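Local coordinates for ileal Bile Acid-Binding Protein (Danio rerio, PDB 3ELZ) that probably binds bile acids and fatty acids inside the cell and carries them through the cytoplasm, here holding cholic acid molecules, at residues A[40-45]-A[53-58]; A[109-114]-A[128-133]. All coordinates share one frame; numbering follows the deposited sequence.

Contact 1 of 2, residues A[40-45]-A[53-58]. With CHD (cholic acid), chain D; CHD (cholic acid), chain E.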
loop_
_atom_site.group_PDB
_atom_site.type_symbol
_atom_site.label_atom_id
_atom_site.label_comp_id
_atom_site.label_asym_id
_atom_site.label_seq_id
_atom_site.Cartn_x
_atom_site.Cartn_y
_atom_site.Cartn_z
ATOM N N LEU A 40 -9.948 -2.987 -3.466
ATOM C CA LEU A 40 -8.795 -2.961 -4.363
ATOM C C LEU A 40 -8.279 -4.364 -4.699
ATOM O O LEU A 40 -8.176 -5.224 -3.825
ATOM C CB LEU A 40 -7.669 -2.127 -3.730
ATOM C CG LEU A 40 -6.310 -2.075 -4.442
ATOM C CD1 LEU A 40 -6.362 -1.230 -5.710
ATOM C CD2 LEU A 40 -5.248 -1.554 -3.499
ATOM N N VAL A 41 -7.940 -4.580 -5.966
ATOM C CA VAL A 41 -7.244 -5.802 -6.385
ATOM C C VAL A 41 -5.765 -5.476 -6.621
ATOM O O VAL A 41 -5.441 -4.551 -7.368
ATOM C CB VAL A 41 -7.914 -6.459 -7.639
ATOM C CG1 VAL A 41 -7.087 -7.624 -8.180
ATOM C CG2 VAL A 41 -9.323 -6.931 -7.300
ATOM N N THR A 42 -4.888 -6.223 -5.948
ATOM C CA THR A 42 -3.434 -6.072 -6.053
ATOM C C THR A 42 -2.837 -7.302 -6.747
ATOM O O THR A 42 -3.171 -8.429 -6.394
ATOM C CB THR A 42 -2.769 -5.948 -4.654
ATOM O OG1 THR A 42 -3.403 -4.913 -3.893
ATOM C CG2 THR A 42 -1.277 -5.646 -4.785
ATOM N N GLU A 43 -1.954 -7.072 -7.722
ATOM C CA GLU A 43 -1.285 -8.141 -8.468
ATOM C C GLU A 43 0.242 -8.018 -8.347
ATOM O O GLU A 43 0.827 -7.027 -8.781
ATOM C CB GLU A 43 -1.721 -8.097 -9.934
ATOM C CG GLU A 43 -1.246 -9.259 -10.773
ATOM C CD GLU A 43 -1.781 -9.215 -12.195
ATOM O OE1 GLU A 43 -1.181 -9.878 -13.069
ATOM O OE2 GLU A 43 -2.798 -8.527 -12.440
ATOM N N ILE A 44 0.882 -9.027 -7.760
ATOM C CA ILE A 44 2.313 -8.938 -7.434
ATOM C C ILE A 44 3.133 -10.024 -8.126
ATOM O O ILE A 44 2.773 -11.193 -8.083
ATOM C CB ILE A 44 2.565 -9.005 -5.888
ATOM C CG1 ILE A 44 1.750 -7.937 -5.148
ATOM C CG2 ILE A 44 4.064 -8.894 -5.560
ATOM C CD1 ILE A 44 1.471 -8.291 -3.671
ATOM N N VAL A 45 4.224 -9.608 -8.772
ATOM C CA VAL A 45 5.231 -10.513 -9.319
ATOM C C VAL A 45 6.550 -10.253 -8.591
ATOM O O VAL A 45 7.160 -9.187 -8.740
ATOM C CB VAL A 45 5.434 -10.332 -10.853
ATOM C CG1 VAL A 45 6.500 -11.296 -11.368
ATOM C CG2 VAL A 45 4.126 -10.541 -11.617
ATOM N N TRP A 53 4.374 -4.489 -8.842
ATOM C CA TRP A 53 3.282 -4.312 -7.879
ATOM C C TRP A 53 2.173 -3.497 -8.540
ATOM O O TRP A 53 2.314 -2.302 -8.782
ATOM C CB TRP A 53 3.816 -3.613 -6.626
ATOM C CG TRP A 53 3.001 -3.808 -5.362
ATOM C CD1 TRP A 53 1.804 -3.215 -5.049
ATOM C CD2 TRP A 53 3.347 -4.624 -4.234
ATOM N NE1 TRP A 53 1.382 -3.621 -3.806
ATOM C CE2 TRP A 53 2.308 -4.485 -3.281
ATOM C CE3 TRP A 53 4.430 -5.465 -3.937
ATOM C CZ2 TRP A 53 2.319 -5.159 -2.051
ATOM C CZ3 TRP A 53 4.438 -6.135 -2.717
ATOM C CH2 TRP A 53 3.391 -5.973 -1.786
ATOM N N THR A 54 1.072 -4.171 -8.837
ATOM C CA THR A 54 0.038 -3.612 -9.694
ATOM C C THR A 54 -1.276 -3.494 -8.936
ATOM O O THR A 54 -1.693 -4.430 -8.249
ATOM C CB THR A 54 -0.078 -4.431 -10.980
ATOM O OG1 THR A 54 1.185 -4.391 -11.646
ATOM C CG2 THR A 54 -1.143 -3.872 -11.924
ATOM N N GLN A 55 -1.894 -2.319 -9.031
ATOM C CA GLN A 55 -3.119 -2.040 -8.291
ATOM C C GLN A 55 -4.206 -1.548 -9.231
ATOM O O GLN A 55 -4.008 -0.590 -9.987
ATOM C CB GLN A 55 -2.862 -1.033 -7.171
ATOM C CG GLN A 55 -1.888 -1.516 -6.105
ATOM C CD GLN A 55 -1.349 -0.385 -5.265
ATOM O OE1 GLN A 55 -0.947 0.654 -5.790
ATOM N NE2 GLN A 55 -1.329 -0.578 -3.954
ATOM N N TYR A 56 -5.354 -2.216 -9.174
ATOM C CA TYR A 56 -6.444 -1.971 -10.108
ATOM C C TYR A 56 -7.519 -1.085 -9.492
ATOM O O TYR A 56 -8.135 -1.437 -8.483
ATOM C CB TYR A 56 -7.034 -3.299 -10.596
ATOM C CG TYR A 56 -6.080 -4.090 -11.463
ATOM C CD1 TYR A 56 -6.105 -3.963 -12.855
ATOM C CD2 TYR A 56 -5.141 -4.951 -10.895
ATOM C CE1 TYR A 56 -5.223 -4.682 -13.656
ATOM C CE2 TYR A 56 -4.262 -5.664 -11.679
ATOM C CZ TYR A 56 -4.305 -5.532 -13.059
ATOM O OH TYR A 56 -3.424 -6.247 -13.841
ATOM N N TYR A 57 -7.733 0.067 -10.119
ATOM C CA TYR A 57 -8.654 1.073 -9.615
ATOM C C TYR A 57 -9.868 1.227 -10.537
ATOM O O TYR A 57 -9.882 0.677 -11.646
ATOM C CB TYR A 57 -7.911 2.404 -9.426
ATOM C CG TYR A 57 -6.899 2.385 -8.292
ATOM C CD1 TYR A 57 -7.295 2.622 -6.974
ATOM C CD2 TYR A 57 -5.546 2.136 -8.535
ATOM C CE1 TYR A 57 -6.379 2.602 -5.926
ATOM C CE2 TYR A 57 -4.608 2.122 -7.478
ATOM C CZ TYR A 57 -5.039 2.359 -6.182
ATOM O OH TYR A 57 -4.135 2.362 -5.137
ATOM N N PRO A 58 -10.906 1.957 -10.081
ATOM C CA PRO A 58 -12.096 2.137 -10.915
ATOM C C PRO A 58 -11.807 2.793 -12.267
ATOM O O PRO A 58 -10.795 3.481 -12.421
ATOM C CB PRO A 58 -12.990 3.055 -10.068
ATOM C CG PRO A 58 -12.081 3.670 -9.053
ATOM C CD PRO A 58 -11.047 2.634 -8.776
HETATM C C1 CHD D . 7.045 0.249 -0.963
HETATM C C2 CHD D . 6.538 -0.188 0.423
HETATM C C3 CHD D . 5.978 -1.607 0.391
HETATM O O3 CHD D . 5.401 -1.868 1.669
HETATM C C4 CHD D . 4.914 -1.797 -0.713
HETATM C C5 CHD D . 5.363 -1.241 -2.098
HETATM C C6 CHD D . 4.205 -1.385 -3.117
HETATM C C7 CHD D . 3.153 -0.252 -3.064
HETATM O O7 CHD D . 2.210 -0.506 -2.021
HETATM C C8 CHD D . 3.759 1.166 -2.921
HETATM C C9 CHD D . 4.856 1.236 -1.818
HETATM C C10 CHD D . 5.984 0.201 -2.064
HETATM C C11 CHD D . 5.405 2.680 -1.567
HETATM C C12 CHD D . 4.288 3.723 -1.383
HETATM O O12 CHD D . 3.649 3.533 -0.119
HETATM C C13 CHD D . 3.254 3.663 -2.524
HETATM C C14 CHD D . 2.689 2.217 -2.619
HETATM C C15 CHD D . 1.558 2.362 -3.644
HETATM C C16 CHD D . 0.924 3.707 -3.243
HETATM C C17 CHD D . 1.904 4.336 -2.193
HETATM C C18 CHD D . 3.882 4.187 -3.847
HETATM C C19 CHD D . 6.691 0.503 -3.412
HETATM C C20 CHD D . 1.855 5.888 -2.198
HETATM C C21 CHD D . 2.866 6.631 -1.296
HETATM C C22 CHD D . 0.450 6.337 -1.845
HETATM C C23 CHD D . 0.019 7.209 -3.021
HETATM O O25 CHD D . -2.270 7.506 -3.075
HETATM C C24 CHD D . -1.349 6.788 -3.501
HETATM O O26 CHD D . -1.438 5.782 -4.266
HETATM C C1 CHD E . -6.020 6.769 1.120
HETATM C C2 CHD E . -6.088 5.426 1.860
HETATM C C3 CHD E . -4.844 4.589 1.546
HETATM O O3 CHD E . -4.940 3.347 2.216
HETATM C C4 CHD E . -4.787 4.319 0.039
HETATM C C5 CHD E . -4.717 5.659 -0.746
HETATM C C6 CHD E . -4.566 5.393 -2.283
HETATM C C7 CHD E . -5.886 4.937 -2.944
HETATM O O7 CHD E . -6.186 3.549 -2.630
HETATM C C8 CHD E . -7.057 5.899 -2.599
HETATM C C9 CHD E . -7.207 6.146 -1.070
HETATM C C10 CHD E . -5.879 6.642 -0.407
HETATM C C11 CHD E . -8.434 7.029 -0.709
HETATM C C12 CHD E . -9.728 6.600 -1.444
HETATM O O12 CHD E . -10.226 5.380 -0.863
HETATM C C13 CHD E . -9.522 6.453 -2.970
HETATM C C14 CHD E . -8.406 5.442 -3.205
HETATM C C15 CHD E . -8.461 5.264 -4.727
HETATM C C16 CHD E . -9.968 5.096 -4.963
HETATM C C17 CHD E . -10.653 5.650 -3.689
HETATM C C18 CHD E . -9.234 7.829 -3.632
HETATM C C19 CHD E . -5.490 8.026 -0.945
HETATM C C20 CHD E . -11.958 6.411 -4.042
HETATM C C21 CHD E . -12.587 7.156 -2.845
HETATM C C22 CHD E . -12.978 5.440 -4.647
HETATM C C23 CHD E . -13.809 6.122 -5.726
HETATM O O25 CHD E . -15.471 5.608 -7.342
HETATM C C24 CHD E . -14.888 5.203 -6.307
HETATM O O26 CHD E . -15.107 4.121 -5.713
HETATM O O HOH W 1 -1.348 -3.136 -2.896
#

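Contact 2 of 2, residues A[109-114]-A[128-133]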
loop_
_atom_site.group_PDB
_atom_site.type_symbol
_atom_site.label_atom_id
_atom_site.label_comp_id
_atom_site.label_asym_id
_atom_site.label_seq_id
_atom_site.Cartn_x
_atom_site.Cartn_y
_atom_site.Cartn_z
ATOM N N GLY A 109 -0.892 -14.722 8.464
ATOM C CA GLY A 109 -2.026 -15.639 8.395
ATOM C C GLY A 109 -2.489 -15.893 6.975
ATOM O O GLY A 109 -3.688 -15.942 6.715
ATOM N N GLY A 110 -1.530 -16.034 6.060
ATOM C CA GLY A 110 -1.810 -16.269 4.641
ATOM C C GLY A 110 -2.366 -15.068 3.897
ATOM O O GLY A 110 -2.705 -15.168 2.716
ATOM N N LYS A 111 -2.439 -13.929 4.582
ATOM C CA LYS A 111 -3.061 -12.714 4.053
ATOM C C LYS A 111 -2.071 -11.572 3.819
ATOM O O LYS A 111 -1.077 -11.452 4.536
ATOM C CB LYS A 111 -4.181 -12.259 4.992
ATOM C CG LYS A 111 -5.366 -13.229 5.015
ATOM C CD LYS A 111 -6.392 -12.881 6.073
ATOM C CE LYS A 111 -7.600 -13.807 5.946
ATOM N NZ LYS A 111 -8.608 -13.601 7.023
ATOM N N LEU A 112 -2.353 -10.750 2.804
ATOM C CA LEU A 112 -1.595 -9.530 2.542
ATOM C C LEU A 112 -2.029 -8.406 3.494
ATOM O O LEU A 112 -3.165 -7.939 3.442
ATOM C CB LEU A 112 -1.771 -9.091 1.075
ATOM C CG LEU A 112 -0.842 -8.013 0.497
ATOM C CD1 LEU A 112 0.567 -8.560 0.249
ATOM C CD2 LEU A 112 -1.430 -7.427 -0.782
ATOM N N VAL A 113 -1.109 -7.988 4.364
ATOM C CA VAL A 113 -1.380 -6.962 5.379
ATOM C C VAL A 113 -0.530 -5.719 5.076
ATOM O O VAL A 113 0.703 -5.782 5.077
ATOM C CB VAL A 113 -1.132 -7.506 6.833
ATOM C CG1 VAL A 113 -1.507 -6.475 7.900
ATOM C CG2 VAL A 113 -1.908 -8.802 7.073
ATOM N N GLU A 114 -1.216 -4.614 4.773
ATOM C CA GLU A 114 -0.611 -3.331 4.487
ATOM C C GLU A 114 -0.893 -2.358 5.643
ATOM O O GLU A 114 -2.037 -1.939 5.845
ATOM C CB GLU A 114 -1.181 -2.753 3.180
ATOM C CG GLU A 114 -0.861 -3.562 1.926
ATOM C CD GLU A 114 -1.741 -3.202 0.724
ATOM O OE1 GLU A 114 -1.228 -2.574 -0.232
ATOM O OE2 GLU A 114 -2.941 -3.546 0.725
ATOM N N VAL A 128 -4.733 -0.193 8.647
ATOM C CA VAL A 128 -4.371 -1.577 8.341
ATOM C C VAL A 128 -5.328 -2.136 7.300
ATOM O O VAL A 128 -6.528 -2.293 7.546
ATOM C CB VAL A 128 -4.360 -2.499 9.599
ATOM C CG1 VAL A 128 -3.997 -3.944 9.212
ATOM C CG2 VAL A 128 -3.397 -1.991 10.639
ATOM N N ARG A 129 -4.783 -2.432 6.128
ATOM C CA ARG A 129 -5.562 -2.959 5.028
ATOM C C ARG A 129 -5.214 -4.439 4.867
ATOM O O ARG A 129 -4.045 -4.804 4.755
ATOM C CB ARG A 129 -5.253 -2.155 3.766
ATOM C CG ARG A 129 -6.136 -2.458 2.584
ATOM C CD ARG A 129 -5.380 -2.134 1.312
ATOM N NE ARG A 129 -5.869 -0.950 0.634
ATOM C CZ ARG A 129 -5.166 -0.246 -0.246
ATOM N NH1 ARG A 129 -3.917 -0.590 -0.549
ATOM N NH2 ARG A 129 -5.724 0.810 -0.826
ATOM N N THR A 130 -6.223 -5.298 4.912
ATOM C CA THR A 130 -5.995 -6.738 4.770
ATOM C C THR A 130 -6.618 -7.256 3.470
ATOM O O THR A 130 -7.757 -6.920 3.141
ATOM C CB THR A 130 -6.510 -7.521 5.997
ATOM O OG1 THR A 130 -6.066 -6.872 7.203
ATOM C CG2 THR A 130 -6.013 -8.982 5.973
ATOM N N SER A 131 -5.852 -8.057 2.731
ATOM C CA SER A 131 -6.299 -8.586 1.443
ATOM C C SER A 131 -6.195 -10.102 1.411
ATOM O O SER A 131 -5.179 -10.667 1.815
ATOM C CB SER A 131 -5.480 -8.000 0.276
ATOM O OG SER A 131 -5.778 -6.633 0.038
ATOM N N LYS A 132 -7.242 -10.750 0.917
ATOM C CA LYS A 132 -7.233 -12.198 0.748
ATOM C C LYS A 132 -6.795 -12.589 -0.657
ATOM O O LYS A 132 -7.038 -11.862 -1.621
ATOM C CB LYS A 132 -8.592 -12.822 1.102
ATOM C CG LYS A 132 -9.768 -12.362 0.249
ATOM C CD LYS A 132 -11.026 -13.149 0.594
ATOM C CE LYS A 132 -12.218 -12.693 -0.231
ATOM N NZ LYS A 132 -12.285 -13.359 -1.566
ATOM N N LYS A 133 -6.136 -13.739 -0.752
ATOM C CA LYS A 133 -5.724 -14.311 -2.024
ATOM C C LYS A 133 -6.949 -14.645 -2.877
ATOM O O LYS A 133 -7.911 -15.230 -2.387
ATOM C CB LYS A 133 -4.892 -15.577 -1.770
ATOM C CG LYS A 133 -4.085 -16.084 -2.964
ATOM C CD LYS A 133 -2.958 -15.116 -3.346
ATOM C CE LYS A 133 -1.879 -15.802 -4.175
ATOM N NZ LYS A 133 -2.372 -16.340 -5.483
HETATM O O HOH W 2 -5.711 -15.288 1.960
HETATM O O HOH W 3 -3.929 -5.564 1.704
#

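Contact 1 of 2, residues A[40-45]-A[53-58]
The Trp53 indole lies between Ile44 and a bile acid. Ile44 covers one face of its six-membered ring, with CD1 3.6 Å from the centroid and only 14° off the ring normal. On the opposite face sits the cholic acid of chain D, whose C6 comes 3.5 Å from Trp53 CG. Trp53 CG stands roughly anti to the backbone nitrogen (chi1 -158°), which lays the indole alongside Ile44, the two pointing the same way. At the indole edge, Trp53 NE1 donates in the ring plane to a water 2.9 Å off, which also accepts a hydrogen bond from Gln55 NE2 and hydrogen-bonds to Thr42 OG1; three side chains of the pocket wall thus share one water. With an alanine here, the sterol C6 and Ile44 CD1 would probably both lose the ring between them, and the water one of its donors. Further along, Leu40 CD1 rests over one face of the Tyr57 ring, 3.9 Å from its centroid, while O7 of the chain E cholic acid lies at that ring's edge, 3.4 Å from Tyr57 CE1. On the other side of the sheet, Tyr56 OH donates to Glu43 OE2 at 2.7 Å, meeting it from above the carboxylate plane, although the planes of ring and carboxylate are only 15° apart. Between these two faces the backbones are bonded, most tightly by Glu43 N to Thr54 O at 2.7 Å. This is an antiparallel beta hairpin of the fatty-acid-binding-protein barrel: Thr42, Ile44, Trp53 and Gln55 face the ligand cavity, and Gln55 and Tyr57 belong to its cholate sites.

Contact 2 of 2, residues A[109-114]-A[128-133]
Leu112 O is met by two groups: the backbone N of Ser131, which donates to it at 2.8 Å, and a water 3.0 Å away that probably donates as well, though other acceptors compete for its protons. The same water lies 2.7 Å from Ser131 OG, so it ties the serine hydroxyl to the backbone of the facing strand. The Ser131 hydroxyl stands anti to its own carbonyl carbon (chi1 -71°), and this turn brings it to the water; its CB meanwhile packs against Leu112 CB. One pair further on, Glu114 and Arg129 are joined by two backbone bonds, and Glu114 N reaches Arg129 O almost straight, at 178°. Their side chains run side by side in the same direction, and a salt bridge links Glu114 OE1 to Arg129 NH1 at 3.4 Å. It is a loose one: the hydrogen bond within it is weak, and the carboxylate is turned 42° from the guanidinium, at whose edge it lies. Arg129 NH2 has a further, weak hydrogen bond to O7 of a bound cholic acid, so the charged pair borders the ligand cavity. On the other face of the sheet the contact is apolar, with Val113 CG1 meeting Val128 CG1 at 3.8 Å and Thr130 CG2 set against the aliphatic part of Lys111, whose ammonium end pairs with Glu13. The hairpin is flanked by strand 101-108 beside 111-119, where Val113 bonds to Glu106 through the backbone, and by strand 8-16 beside 124-133, where Thr130 bonds to Glu13 and Ser14.

Both contacts are antiparallel hairpins of the same sheet, and strand 8-16 lies between them, beside strand 41-47 of contact 1 and strand 124-133 of contact 2. Contact 1 is the more buried and has two cholic acids against its inward side, which is largely aromatic and aliphatic. Contact 2 is only partly buried; its inward side carries an acid, a base and a serine beside Leu112, its outward side valines, a threonine and the stem of a lysine. The two meet on the inward side, past strand 8-16: Leu40 CD2 packs 3.4 Å from Arg129 NH1, and Ile44 CD1 4.0 Å from Leu112 CD1. Apolar and charged parts of the cavity wall therefore adjoin.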